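Local atomic coordinates of N5-Carboxyaminoimidazole ribonucleotide synthetase (Staphylococcus aureus subsp. aureus, PDB entry 3ORQ), a protein that catalyses the ATP-dependent conversion of 5-aminoimidazole ribonucleotide and bicarbonate to N5-carboxyaminoimidazole ribonucleotide. Residues Phe6-Ile15 / His294-Ser302; Glu116-Lys124 / Gln240-Ile248. All coordinates share one frame; numbering follows the deposited sequence.

Interaction 1: Phe6-Ile15 / His294-Ser302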
ATOM      1  N   PHE A   6     -18.337  -5.580  19.311  1.00 17.87           N
ATOM      2  CA  PHE A   6     -18.679  -6.500  18.230  1.00 14.21           C
ATOM      3  C   PHE A   6     -17.534  -7.456  17.856  1.00 12.94           C
ATOM      4  O   PHE A   6     -16.448  -7.390  18.420  1.00 11.88           O
ATOM      5  CB  PHE A   6     -19.186  -5.704  17.034  1.00 14.26           C
ATOM      6  CG  PHE A   6     -18.223  -4.678  16.545  1.00 13.73           C
ATOM      7  CD1 PHE A   6     -17.182  -5.036  15.648  1.00 10.63           C
ATOM      8  CD2 PHE A   6     -18.347  -3.346  16.947  1.00 13.37           C
ATOM      9  CE1 PHE A   6     -16.286  -4.075  15.154  1.00  7.06           C
ATOM     10  CE2 PHE A   6     -17.453  -2.363  16.483  1.00 13.45           C
ATOM     11  CZ  PHE A   6     -16.399  -2.727  15.589  1.00 11.64           C
ATOM     12  N   ASN A   7     -17.794  -8.390  16.956  1.00 11.99           N
ATOM     13  CA  ASN A   7     -16.811  -9.450  16.664  1.00 10.27           C
ATOM     14  C   ASN A   7     -15.415  -8.944  16.362  1.00  9.12           C
ATOM     15  O   ASN A   7     -15.230  -8.019  15.533  1.00  6.45           O
ATOM     16  CB  ASN A   7     -17.281 -10.290  15.521  1.00 10.12           C
ATOM     17  CG  ASN A   7     -18.504 -11.114  15.872  1.00 15.61           C
ATOM     18  OD1 ASN A   7     -19.033 -11.055  16.993  1.00 18.43           O
ATOM     19  ND2 ASN A   7     -18.968 -11.886  14.904  1.00 17.47           N
ATOM     20  N   LYS A   8     -14.450  -9.534  17.057  1.00  8.09           N
ATOM     21  CA  LYS A   8     -13.035  -9.350  16.765  1.00  9.87           C
ATOM     22  C   LYS A   8     -12.626 -10.410  15.764  1.00  9.74           C
ATOM     23  O   LYS A   8     -12.568 -11.592  16.103  1.00 11.38           O
ATOM     24  CB  LYS A   8     -12.164  -9.400  18.042  1.00 10.42           C
ATOM     25  CG  LYS A   8     -12.396  -8.172  18.957  1.00 13.78           C
ATOM     26  CD  LYS A   8     -11.578  -8.213  20.263  1.00 18.28           C
ATOM     27  CE  LYS A   8     -11.901  -6.959  21.120  1.00 20.89           C
ATOM     28  NZ  LYS A   8     -11.555  -7.017  22.578  1.00 17.90           N
ATOM     29  N   LEU A   9     -12.388  -9.992  14.517  1.00  8.00           N
ATOM     30  CA  LEU A   9     -12.032 -10.935  13.435  1.00  9.13           C
ATOM     31  C   LEU A   9     -10.525 -10.992  13.217  1.00  9.52           C
ATOM     32  O   LEU A   9      -9.849  -9.941  13.134  1.00 12.37           O
ATOM     33  CB  LEU A   9     -12.698 -10.547  12.107  1.00  8.59           C
ATOM     34  CG  LEU A   9     -14.231 -10.486  12.110  1.00 10.61           C
ATOM     35  CD1 LEU A   9     -14.670  -9.881  10.802  1.00 10.40           C
ATOM     36  CD2 LEU A   9     -14.845 -11.872  12.379  1.00  8.98           C
ATOM     37  N   LYS A  10     -10.011 -12.207  13.080  1.00  5.93           N
ATOM     38  CA  LYS A  10      -8.578 -12.434  12.899  1.00  5.67           C
ATOM     39  C   LYS A  10      -8.257 -12.648  11.444  1.00  5.57           C
ATOM     40  O   LYS A  10      -9.139 -13.014  10.632  1.00  5.15           O
ATOM     41  CB  LYS A  10      -8.106 -13.637  13.740  1.00  6.52           C
ATOM     42  CG  LYS A  10      -8.209 -13.374  15.303  1.00  9.44           C
ATOM     43  CD  LYS A  10      -7.933 -14.661  16.076  1.00 13.26           C
ATOM     44  CE  LYS A  10      -7.451 -14.384  17.484  1.00 17.28           C
ATOM     45  NZ  LYS A  10      -8.566 -14.044  18.390  1.00 15.34           N
ATOM     46  N   PHE A  11      -6.996 -12.403  11.085  1.00  3.54           N
ATOM     47  CA  PHE A  11      -6.605 -12.560   9.708  1.00  2.22           C
ATOM     48  C   PHE A  11      -7.122 -13.905   9.228  1.00  3.01           C
ATOM     49  O   PHE A  11      -7.235 -14.857  10.029  1.00  2.00           O
ATOM     50  CB  PHE A  11      -5.079 -12.436   9.522  1.00  3.12           C
ATOM     51  CG  PHE A  11      -4.284 -13.521  10.224  1.00  2.00           C
ATOM     52  CD1 PHE A  11      -4.206 -14.808   9.691  1.00  2.00           C
ATOM     53  CD2 PHE A  11      -3.622 -13.249  11.417  1.00  2.00           C
ATOM     54  CE1 PHE A  11      -3.454 -15.794  10.326  1.00  2.00           C
ATOM     55  CE2 PHE A  11      -2.845 -14.231  12.051  1.00  2.00           C
ATOM     56  CZ  PHE A  11      -2.764 -15.483  11.526  1.00  2.00           C
ATOM     57  N   GLY A  12      -7.420 -14.002   7.928  1.00  2.28           N
ATOM     58  CA  GLY A  12      -8.011 -15.236   7.404  1.00  2.00           C
ATOM     59  C   GLY A  12      -9.515 -15.110   7.274  1.00  3.21           C
ATOM     60  O   GLY A  12     -10.128 -15.839   6.498  1.00  4.02           O
ATOM     61  N   ALA A  13     -10.133 -14.162   7.994  1.00  3.72           N
ATOM     62  CA  ALA A  13     -11.570 -13.977   7.856  1.00  4.26           C
ATOM     63  C   ALA A  13     -11.854 -13.246   6.544  1.00  5.69           C
ATOM     64  O   ALA A  13     -10.922 -12.705   5.904  1.00  4.68           O
ATOM     65  CB  ALA A  13     -12.106 -13.203   9.010  1.00  3.08           C
ATOM     66  N   THR A  14     -13.128 -13.236   6.142  1.00  4.45           N
ATOM     67  CA  THR A  14     -13.533 -12.631   4.896  1.00  4.41           C
ATOM     68  C   THR A  14     -14.333 -11.331   5.056  1.00  4.61           C
ATOM     69  O   THR A  14     -15.317 -11.269   5.782  1.00  5.31           O
ATOM     70  CB  THR A  14     -14.372 -13.620   4.083  1.00  5.10           C
ATOM     71  OG1 THR A  14     -13.599 -14.815   3.845  1.00  7.48           O
ATOM     72  CG2 THR A  14     -14.745 -12.980   2.750  1.00  5.07           C
ATOM     73  N   ILE A  15     -13.940 -10.317   4.308  1.00  3.68           N
ATOM     74  CA  ILE A  15     -14.583  -9.035   4.362  1.00  4.18           C
ATOM     75  C   ILE A  15     -15.359  -8.816   3.096  1.00  4.76           C
ATOM     76  O   ILE A  15     -14.827  -8.957   2.002  1.00  8.00           O
ATOM     77  CB  ILE A  15     -13.527  -7.905   4.543  1.00  5.89           C
ATOM     78  CG1 ILE A  15     -12.744  -8.106   5.867  1.00  4.81           C
ATOM     79  CG2 ILE A  15     -14.189  -6.527   4.486  1.00  5.34           C
ATOM     80  CD1 ILE A  15     -11.643  -7.006   6.143  1.00  2.00           C
ATOM     81  N   HIS A 294      -9.798   1.811   8.482  1.00  2.00           N
ATOM     82  CA  HIS A 294     -11.142   1.351   8.196  1.00  2.65           C
ATOM     83  C   HIS A 294     -11.243  -0.147   8.437  1.00  2.00           C
ATOM     84  O   HIS A 294     -12.197  -0.625   9.076  1.00  2.74           O
ATOM     85  CB  HIS A 294     -11.545   1.665   6.751  1.00  2.00           C
ATOM     86  CG  HIS A 294     -12.995   1.398   6.467  1.00  2.22           C
ATOM     87  ND1 HIS A 294     -13.994   2.275   6.828  1.00  3.00           N
ATOM     88  CD2 HIS A 294     -13.618   0.356   5.869  1.00  2.00           C
ATOM     89  CE1 HIS A 294     -15.163   1.808   6.441  1.00  2.00           C
ATOM     90  NE2 HIS A 294     -14.972   0.632   5.878  1.00  2.00           N
ATOM     91  N   ILE A 295     -10.251  -0.894   7.950  1.00  2.00           N
ATOM     92  CA  ILE A 295     -10.229  -2.361   8.111  1.00  2.00           C
ATOM     93  C   ILE A 295     -10.030  -2.747   9.573  1.00  2.00           C
ATOM     94  O   ILE A 295     -10.649  -3.712  10.082  1.00  2.00           O
ATOM     95  CB  ILE A 295      -9.067  -2.973   7.303  1.00  2.00           C
ATOM     96  CG1 ILE A 295      -9.195  -2.586   5.823  1.00  2.00           C
ATOM     97  CG2 ILE A 295      -9.042  -4.530   7.487  1.00  2.00           C
ATOM     98  CD1 ILE A 295     -10.620  -2.869   5.188  1.00  2.00           C
ATOM     99  N   LEU A 296      -9.146  -2.022  10.253  1.00  2.00           N
ATOM    100  CA  LEU A 296      -8.900  -2.292  11.668  1.00  2.00           C
ATOM    101  C   LEU A 296     -10.213  -2.180  12.440  1.00  2.00           C
ATOM    102  O   LEU A 296     -10.549  -3.066  13.227  1.00  2.00           O
ATOM    103  CB  LEU A 296      -7.841  -1.322  12.247  1.00  2.00           C
ATOM    104  CG  LEU A 296      -6.372  -1.581  11.900  1.00  2.00           C
ATOM    105  CD1 LEU A 296      -5.565  -0.434  12.451  1.00  2.00           C
ATOM    106  CD2 LEU A 296      -5.870  -2.978  12.433  1.00  2.00           C
ATOM    107  N   ALA A 297     -10.922  -1.088  12.183  1.00  2.00           N
ATOM    108  CA  ALA A 297     -12.186  -0.753  12.849  1.00  2.00           C
ATOM    109  C   ALA A 297     -13.246  -1.813  12.622  1.00  2.00           C
ATOM    110  O   ALA A 297     -13.797  -2.420  13.529  1.00  3.42           O
ATOM    111  CB  ALA A 297     -12.680   0.581  12.318  1.00  2.00           C
ATOM    112  N   VAL A 298     -13.484  -2.059  11.358  1.00  2.34           N
ATOM    113  CA  VAL A 298     -14.556  -2.924  10.918  1.00  2.07           C
ATOM    114  C   VAL A 298     -14.313  -4.369  11.345  1.00  4.85           C
ATOM    115  O   VAL A 298     -15.283  -5.120  11.587  1.00  6.03           O
ATOM    116  CB  VAL A 298     -14.677  -2.664   9.394  1.00  4.84           C
ATOM    117  CG1 VAL A 298     -14.490  -3.877   8.506  1.00  2.00           C
ATOM    118  CG2 VAL A 298     -15.815  -1.718   9.103  1.00  2.00           C
ATOM    119  N   THR A 299     -13.036  -4.781  11.446  1.00  2.37           N
ATOM    120  CA  THR A 299     -12.724  -6.154  11.882  1.00  2.00           C
ATOM    121  C   THR A 299     -12.605  -6.201  13.405  1.00  2.56           C
ATOM    122  O   THR A 299     -12.285  -7.256  13.985  1.00  2.00           O
ATOM    123  CB  THR A 299     -11.415  -6.709  11.238  1.00  3.42           C
ATOM    124  OG1 THR A 299     -10.298  -5.840  11.566  1.00  2.00           O
ATOM    125  CG2 THR A 299     -11.559  -6.807   9.676  1.00  2.00           C
ATOM    126  N   GLY A 300     -12.869  -5.061  14.048  1.00  2.08           N
ATOM    127  CA  GLY A 300     -12.993  -5.007  15.518  1.00  3.76           C
ATOM    128  C   GLY A 300     -11.644  -4.984  16.254  1.00  5.49           C
ATOM    129  O   GLY A 300     -11.601  -5.337  17.420  1.00  4.84           O
ATOM    130  N   GLN A 301     -10.564  -4.567  15.568  1.00  4.02           N
ATOM    131  CA  GLN A 301      -9.235  -4.465  16.189  1.00  5.98           C
ATOM    132  C   GLN A 301      -9.091  -3.147  16.948  1.00  5.00           C
ATOM    133  O   GLN A 301      -9.882  -2.235  16.766  1.00  8.33           O
ATOM    134  CB  GLN A 301      -8.126  -4.530  15.131  1.00  5.34           C
ATOM    135  CG  GLN A 301      -8.267  -5.675  14.047  1.00  4.99           C
ATOM    136  CD  GLN A 301      -8.197  -7.007  14.646  1.00  9.78           C
ATOM    137  OE1 GLN A 301      -7.162  -7.404  15.178  1.00 16.71           O
ATOM    138  NE2 GLN A 301      -9.307  -7.729  14.608  1.00 15.55           N
ATOM    139  N   SER A 302      -8.070  -3.039  17.774  1.00  2.69           N
ATOM    140  CA  SER A 302      -7.708  -1.735  18.357  1.00  3.76           C
ATOM    141  C   SER A 302      -7.219  -0.776  17.291  1.00  4.70           C
ATOM    142  O   SER A 302      -6.581  -1.219  16.296  1.00  4.40           O
ATOM    143  CB  SER A 302      -6.642  -1.857  19.444  1.00  2.00           C
ATOM    144  OG  SER A 302      -7.138  -2.688  20.485  1.00  7.94           O
TER
HETATM  145  O   HOH W   1     -16.564  -7.515  13.041  1.00  8.14           O
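L9 N donates to T299 O (2.8 Å) in a nearly straight bond, N-H...O 171°, tying the N-terminal arm to the C-terminal end of helix 290-298. T299 O also accepts a hydrogen bond from Q301 NE2, which stands above the carbonyl plane while L9 N lies only slightly tilted from it, so two donors grip one backbone oxygen.

The T299 side chain can be followed outward. CB packs against L9 CB at 4.1 Å. From there CG2 reaches I15 CD1 (3.5 Å), the two side chains meeting at about a right angle, while OG1 turns back to the last turn of helix 290-298. With chi1 at 58°, OG1 sits between the backbone N and carbonyl carbon and donates to I295 O (2.6 Å). T299 N reaches the same oxygen from the opposite face of its plane. I15 CD1 also touches I295 CG2 (3.8 Å), extending the apolar patch.

G300, at positive phi, closes the helix in a Schellman motif. Its CA lies 3.4 Å from F6 CE1. The F6 ring turns its edge to A297 O, in plane, with CZ 3.3 Å away. A water donates to both N7 O and V298 O, bridging the two segments. The aliphatic part of the K8 side chain runs alongside G300 O, CG being closest.

L9 and I15 also rest on V76 of strand 76-79, and I15 on A31 of helix 22-33. The contact thus seats the end of helix 290-298 against the parallel sheet of the preATP-grasp domain, where strand 14-18 runs between 37-42 and 76-79.

Interaction 2: Glu116-Lys124 / Gln240-Ile248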
ATOM      1  N   GLU A 116     -31.153  18.210   9.043  1.00 22.50           N
ATOM      2  CA  GLU A 116     -31.965  18.162  10.263  1.00 24.20           C
ATOM      3  C   GLU A 116     -31.160  17.570  11.410  1.00 25.01           C
ATOM      4  O   GLU A 116     -31.084  18.154  12.496  1.00 22.52           O
ATOM      5  CB  GLU A 116     -33.226  17.329  10.050  1.00 25.83           C
ATOM      6  CG  GLU A 116     -34.357  18.041   9.306  1.00 30.82           C
ATOM      7  CD  GLU A 116     -35.556  17.127   9.029  1.00 36.29           C
ATOM      8  OE1 GLU A 116     -35.398  15.883   9.106  1.00 36.15           O
ATOM      9  OE2 GLU A 116     -36.657  17.651   8.726  1.00 40.00           O
ATOM     10  N   THR A 117     -30.515  16.427  11.139  1.00 23.77           N
ATOM     11  CA  THR A 117     -29.766  15.723  12.164  1.00 23.90           C
ATOM     12  C   THR A 117     -28.651  16.600  12.723  1.00 25.67           C
ATOM     13  O   THR A 117     -28.456  16.679  13.949  1.00 26.34           O
ATOM     14  CB  THR A 117     -29.158  14.412  11.625  1.00 23.27           C
ATOM     15  OG1 THR A 117     -30.204  13.578  11.123  1.00 24.47           O
ATOM     16  CG2 THR A 117     -28.414  13.676  12.726  1.00 21.02           C
ATOM     17  N   LEU A 118     -27.930  17.261  11.823  1.00 24.49           N
ATOM     18  CA  LEU A 118     -26.828  18.119  12.240  1.00 23.79           C
ATOM     19  C   LEU A 118     -27.315  19.247  13.173  1.00 24.38           C
ATOM     20  O   LEU A 118     -26.763  19.457  14.261  1.00 24.45           O
ATOM     21  CB  LEU A 118     -26.106  18.675  11.011  1.00 23.42           C
ATOM     22  CG  LEU A 118     -25.395  17.717  10.049  1.00 19.03           C
ATOM     23  CD1 LEU A 118     -24.802  18.467   8.817  1.00 13.15           C
ATOM     24  CD2 LEU A 118     -24.319  16.914  10.785  1.00 17.89           C
ATOM     25  N   LYS A 119     -28.380  19.933  12.775  1.00 25.05           N
ATOM     26  CA  LYS A 119     -28.938  20.985  13.616  1.00 26.08           C
ATOM     27  C   LYS A 119     -29.413  20.437  14.953  1.00 26.38           C
ATOM     28  O   LYS A 119     -29.161  21.027  16.014  1.00 27.87           O
ATOM     29  CB  LYS A 119     -30.099  21.679  12.912  1.00 27.78           C
ATOM     30  CG  LYS A 119     -30.583  22.926  13.635  1.00 30.76           C
ATOM     31  CD  LYS A 119     -31.599  23.642  12.779  1.00 35.87           C
ATOM     32  CE  LYS A 119     -31.960  25.022  13.314  1.00 38.66           C
ATOM     33  NZ  LYS A 119     -32.701  25.753  12.228  1.00 40.37           N
ATOM     34  N   SER A 120     -30.111  19.313  14.898  1.00 25.03           N
ATOM     35  CA  SER A 120     -30.583  18.633  16.090  1.00 25.34           C
ATOM     36  C   SER A 120     -29.445  18.075  17.014  1.00 24.92           C
ATOM     37  O   SER A 120     -29.644  17.853  18.210  1.00 25.77           O
ATOM     38  CB  SER A 120     -31.555  17.542  15.669  1.00 26.63           C
ATOM     39  OG  SER A 120     -32.136  16.944  16.797  1.00 30.30           O
ATOM     40  N   ALA A 121     -28.259  17.872  16.463  1.00 21.65           N
ATOM     41  CA  ALA A 121     -27.118  17.469  17.275  1.00 19.94           C
ATOM     42  C   ALA A 121     -26.448  18.701  17.852  1.00 20.99           C
ATOM     43  O   ALA A 121     -25.435  18.592  18.526  1.00 20.35           O
ATOM     44  CB  ALA A 121     -26.104  16.651  16.442  1.00 17.30           C
ATOM     45  N   GLY A 122     -27.016  19.876  17.566  1.00 22.61           N
ATOM     46  CA  GLY A 122     -26.431  21.148  17.995  1.00 23.33           C
ATOM     47  C   GLY A 122     -25.114  21.528  17.325  1.00 23.73           C
ATOM     48  O   GLY A 122     -24.311  22.253  17.898  1.00 22.82           O
ATOM     49  N   THR A 123     -24.884  21.049  16.103  1.00 23.92           N
ATOM     50  CA  THR A 123     -23.724  21.511  15.329  1.00 23.98           C
ATOM     51  C   THR A 123     -24.051  22.841  14.606  1.00 25.25           C
ATOM     52  O   THR A 123     -25.208  23.227  14.491  1.00 24.42           O
ATOM     53  CB  THR A 123     -23.302  20.499  14.282  1.00 21.84           C
ATOM     54  OG1 THR A 123     -24.269  20.516  13.241  1.00 23.48           O
ATOM     55  CG2 THR A 123     -23.229  19.102  14.851  1.00 21.26           C
ATOM     56  N   LYS A 124     -23.031  23.529  14.106  1.00 27.09           N
ATOM     57  CA  LYS A 124     -23.272  24.762  13.360  1.00 30.54           C
ATOM     58  C   LYS A 124     -23.549  24.443  11.874  1.00 31.18           C
ATOM     59  O   LYS A 124     -22.626  24.232  11.085  1.00 30.35           O
ATOM     60  CB  LYS A 124     -22.092  25.746  13.545  1.00 31.52           C
ATOM     61  CG  LYS A 124     -22.234  27.118  12.822  1.00 35.92           C
ATOM     62  CD  LYS A 124     -23.205  28.098  13.484  1.00 41.54           C
ATOM     63  CE  LYS A 124     -23.371  29.357  12.627  1.00 43.09           C
ATOM     64  NZ  LYS A 124     -24.507  30.255  13.017  1.00 45.40           N
ATOM     65  N   GLN A 240     -17.278  19.536  16.887  1.00 14.22           N
ATOM     66  CA  GLN A 240     -18.442  19.255  16.087  1.00 13.30           C
ATOM     67  C   GLN A 240     -18.609  17.750  15.892  1.00 12.88           C
ATOM     68  O   GLN A 240     -19.726  17.238  15.947  1.00 13.57           O
ATOM     69  CB  GLN A 240     -18.384  19.986  14.756  1.00 14.39           C
ATOM     70  CG  GLN A 240     -18.199  21.479  14.899  1.00 17.20           C
ATOM     71  CD  GLN A 240     -19.420  22.144  15.544  1.00 19.65           C
ATOM     72  OE1 GLN A 240     -20.510  22.120  14.973  1.00 15.80           O
ATOM     73  NE2 GLN A 240     -19.240  22.713  16.755  1.00 17.17           N
ATOM     74  N   VAL A 241     -17.504  17.035  15.662  1.00 12.69           N
ATOM     75  CA  VAL A 241     -17.567  15.581  15.502  1.00 11.44           C
ATOM     76  C   VAL A 241     -18.115  14.899  16.745  1.00 12.50           C
ATOM     77  O   VAL A 241     -19.023  14.061  16.668  1.00 12.65           O
ATOM     78  CB  VAL A 241     -16.204  14.977  15.117  1.00 11.33           C
ATOM     79  CG1 VAL A 241     -16.310  13.492  15.076  1.00 11.08           C
ATOM     80  CG2 VAL A 241     -15.765  15.490  13.720  1.00 10.26           C
ATOM     81  N   ASN A 242     -17.586  15.280  17.901  1.00 13.34           N
ATOM     82  CA  ASN A 242     -18.130  14.787  19.153  1.00 15.33           C
ATOM     83  C   ASN A 242     -19.619  15.002  19.293  1.00 17.03           C
ATOM     84  O   ASN A 242     -20.298  14.141  19.828  1.00 20.21           O
ATOM     85  CB  ASN A 242     -17.391  15.357  20.340  1.00 16.84           C
ATOM     86  CG  ASN A 242     -15.923  14.959  20.354  1.00 22.43           C
ATOM     87  OD1 ASN A 242     -15.518  13.873  19.851  1.00 22.92           O
ATOM     88  ND2 ASN A 242     -15.106  15.830  20.939  1.00 28.09           N
ATOM     89  N   LYS A 243     -20.151  16.113  18.783  1.00 17.05           N
ATOM     90  CA  LYS A 243     -21.609  16.298  18.792  1.00 15.80           C
ATOM     91  C   LYS A 243     -22.263  15.317  17.832  1.00 14.62           C
ATOM     92  O   LYS A 243     -23.265  14.673  18.168  1.00 12.66           O
ATOM     93  CB  LYS A 243     -21.996  17.728  18.424  1.00 17.73           C
ATOM     94  CG  LYS A 243     -21.857  18.738  19.573  1.00 21.42           C
ATOM     95  CD  LYS A 243     -21.847  20.170  19.028  1.00 23.37           C
ATOM     96  CE  LYS A 243     -21.825  21.207  20.165  1.00 31.13           C
ATOM     97  NZ  LYS A 243     -20.491  21.424  20.804  1.00 33.05           N
ATOM     98  N   ILE A 244     -21.675  15.171  16.643  1.00 13.37           N
ATOM     99  CA  ILE A 244     -22.294  14.363  15.596  1.00 13.83           C
ATOM    100  C   ILE A 244     -22.406  12.907  16.002  1.00 15.13           C
ATOM    101  O   ILE A 244     -23.375  12.224  15.665  1.00 17.06           O
ATOM    102  CB  ILE A 244     -21.486  14.460  14.286  1.00 14.30           C
ATOM    103  CG1 ILE A 244     -21.487  15.895  13.774  1.00 13.12           C
ATOM    104  CG2 ILE A 244     -21.979  13.443  13.257  1.00 14.46           C
ATOM    105  CD1 ILE A 244     -20.639  16.114  12.505  1.00 16.29           C
ATOM    106  N   ILE A 245     -21.390  12.437  16.705  1.00 15.78           N
ATOM    107  CA  ILE A 245     -21.264  11.051  17.149  1.00 16.45           C
ATOM    108  C   ILE A 245     -22.275  10.646  18.243  1.00 17.05           C
ATOM    109  O   ILE A 245     -22.538   9.470  18.467  1.00 18.51           O
ATOM    110  CB  ILE A 245     -19.785  10.850  17.611  1.00 20.28           C
ATOM    111  CG1 ILE A 245     -18.972  10.207  16.495  1.00 21.29           C
ATOM    112  CG2 ILE A 245     -19.623  10.094  18.936  1.00 20.49           C
ATOM    113  CD1 ILE A 245     -18.737  11.102  15.347  1.00 21.64           C
ATOM    114  N   GLN A 246     -22.853  11.607  18.934  1.00 18.49           N
ATOM    115  CA  GLN A 246     -23.954  11.266  19.866  1.00 21.62           C
ATOM    116  C   GLN A 246     -25.294  11.070  19.176  1.00 18.81           C
ATOM    117  O   GLN A 246     -26.248  10.627  19.807  1.00 19.56           O
ATOM    118  CB  GLN A 246     -24.123  12.291  20.991  1.00 24.13           C
ATOM    119  CG  GLN A 246     -23.194  12.053  22.171  1.00 32.27           C
ATOM    120  CD  GLN A 246     -21.966  12.952  22.107  1.00 38.22           C
ATOM    121  OE1 GLN A 246     -22.074  14.193  22.206  1.00 37.31           O
ATOM    122  NE2 GLN A 246     -20.779  12.329  21.942  1.00 39.27           N
ATOM    123  N   SER A 247     -25.375  11.431  17.908  1.00 15.43           N
ATOM    124  CA  SER A 247     -26.648  11.338  17.213  1.00 16.75           C
ATOM    125  C   SER A 247     -26.687  10.293  16.107  1.00 16.35           C
ATOM    126  O   SER A 247     -27.791   9.880  15.704  1.00 17.41           O
ATOM    127  CB  SER A 247     -27.082  12.719  16.680  1.00 18.37           C
ATOM    128  OG  SER A 247     -27.401  13.594  17.769  1.00 24.72           O
ATOM    129  N   ILE A 248     -25.501   9.891  15.606  1.00 12.56           N
ATOM    130  CA  ILE A 248     -25.386   8.949  14.479  1.00 10.02           C
ATOM    131  C   ILE A 248     -24.305   7.943  14.789  1.00  9.24           C
ATOM    132  O   ILE A 248     -23.201   8.316  15.208  1.00  8.94           O
ATOM    133  CB  ILE A 248     -24.922   9.634  13.196  1.00 10.01           C
ATOM    134  CG1 ILE A 248     -25.852  10.772  12.800  1.00 10.50           C
ATOM    135  CG2 ILE A 248     -24.829   8.651  12.067  1.00 10.84           C
ATOM    136  CD1 ILE A 248     -25.397  11.521  11.539  1.00  9.89           C
TER
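T123 and Q240 meet where the turn after helix 111-120 passes helix 234-245. Q240 OE1 accepts from K124 N at 3.0 Å, with an N-H...O angle of 160° and the donor tilted 20° from the carbonyl plane. The glutamine chain bends at chi2 (-67°), which brings its amide oxygen across to the turn, and the same OE1 lies 3.3 Å from T123 CA.

The tightly packed side is apolar. T123 CG2 presses on I244 CG1 (3.8 Å), the side chains crossing at about a right angle, and also nears K243 CB. I244 CD1 goes on to L118 CD2 (4.1 Å), and both residues rest on I271 of strand 266-272. At the other end of the contact T117 CG2 lies equally close to CG1 and CD1 of I248, which is itself buried against helix 103-109. The T117 hydroxyl looks back into its own helix and bonds T113 O.

The solvent side is more exposed, and its contacts, though short, pair carbons with polar atoms. A121 CB faces S247 OG at 3.6 Å. K243 lays its CB beside A121 O (3.5 Å) and its CD beside G122 O (3.4 Å); after CE, still beside G122 O, the bend at chi4 carries NZ off. G122, exposed and at positive phi, ends helix 111-120 in a Schellman motif, with T123 N returning to L118 O.

The end of helix 111-120 is thus joined to the last turns of helix 234-245 over strands 252-261 and 266-272 of the ATP-grasp fold. The L118 side chain is about 6 Å from that of E270, a magnesium ligand, and about 10 Å from the bound ADP, so the contact probably lies in the layer next to the nucleotide site.

How the interactions relate
Interaction 2 is nested along the chain within the loop closed by interaction 1, yet they do not touch: their centres are 27 Å apart and their nearest atoms about 12 Å. They share no helix or strand. The 6-15/294-302 contact joins the N-terminal arm to a distant helix end, away from the nucleotide and metal sites and beside the second subunit, whereas 116-124/240-248 lies within the ATP-grasp domain, near the nucleotide, and no other chain of the assembly touches it. Both are partly buried and involve a Schellman helix end. In interaction 1 the crossing bond is backbone to backbone; in interaction 2 a side-chain amide accepts it.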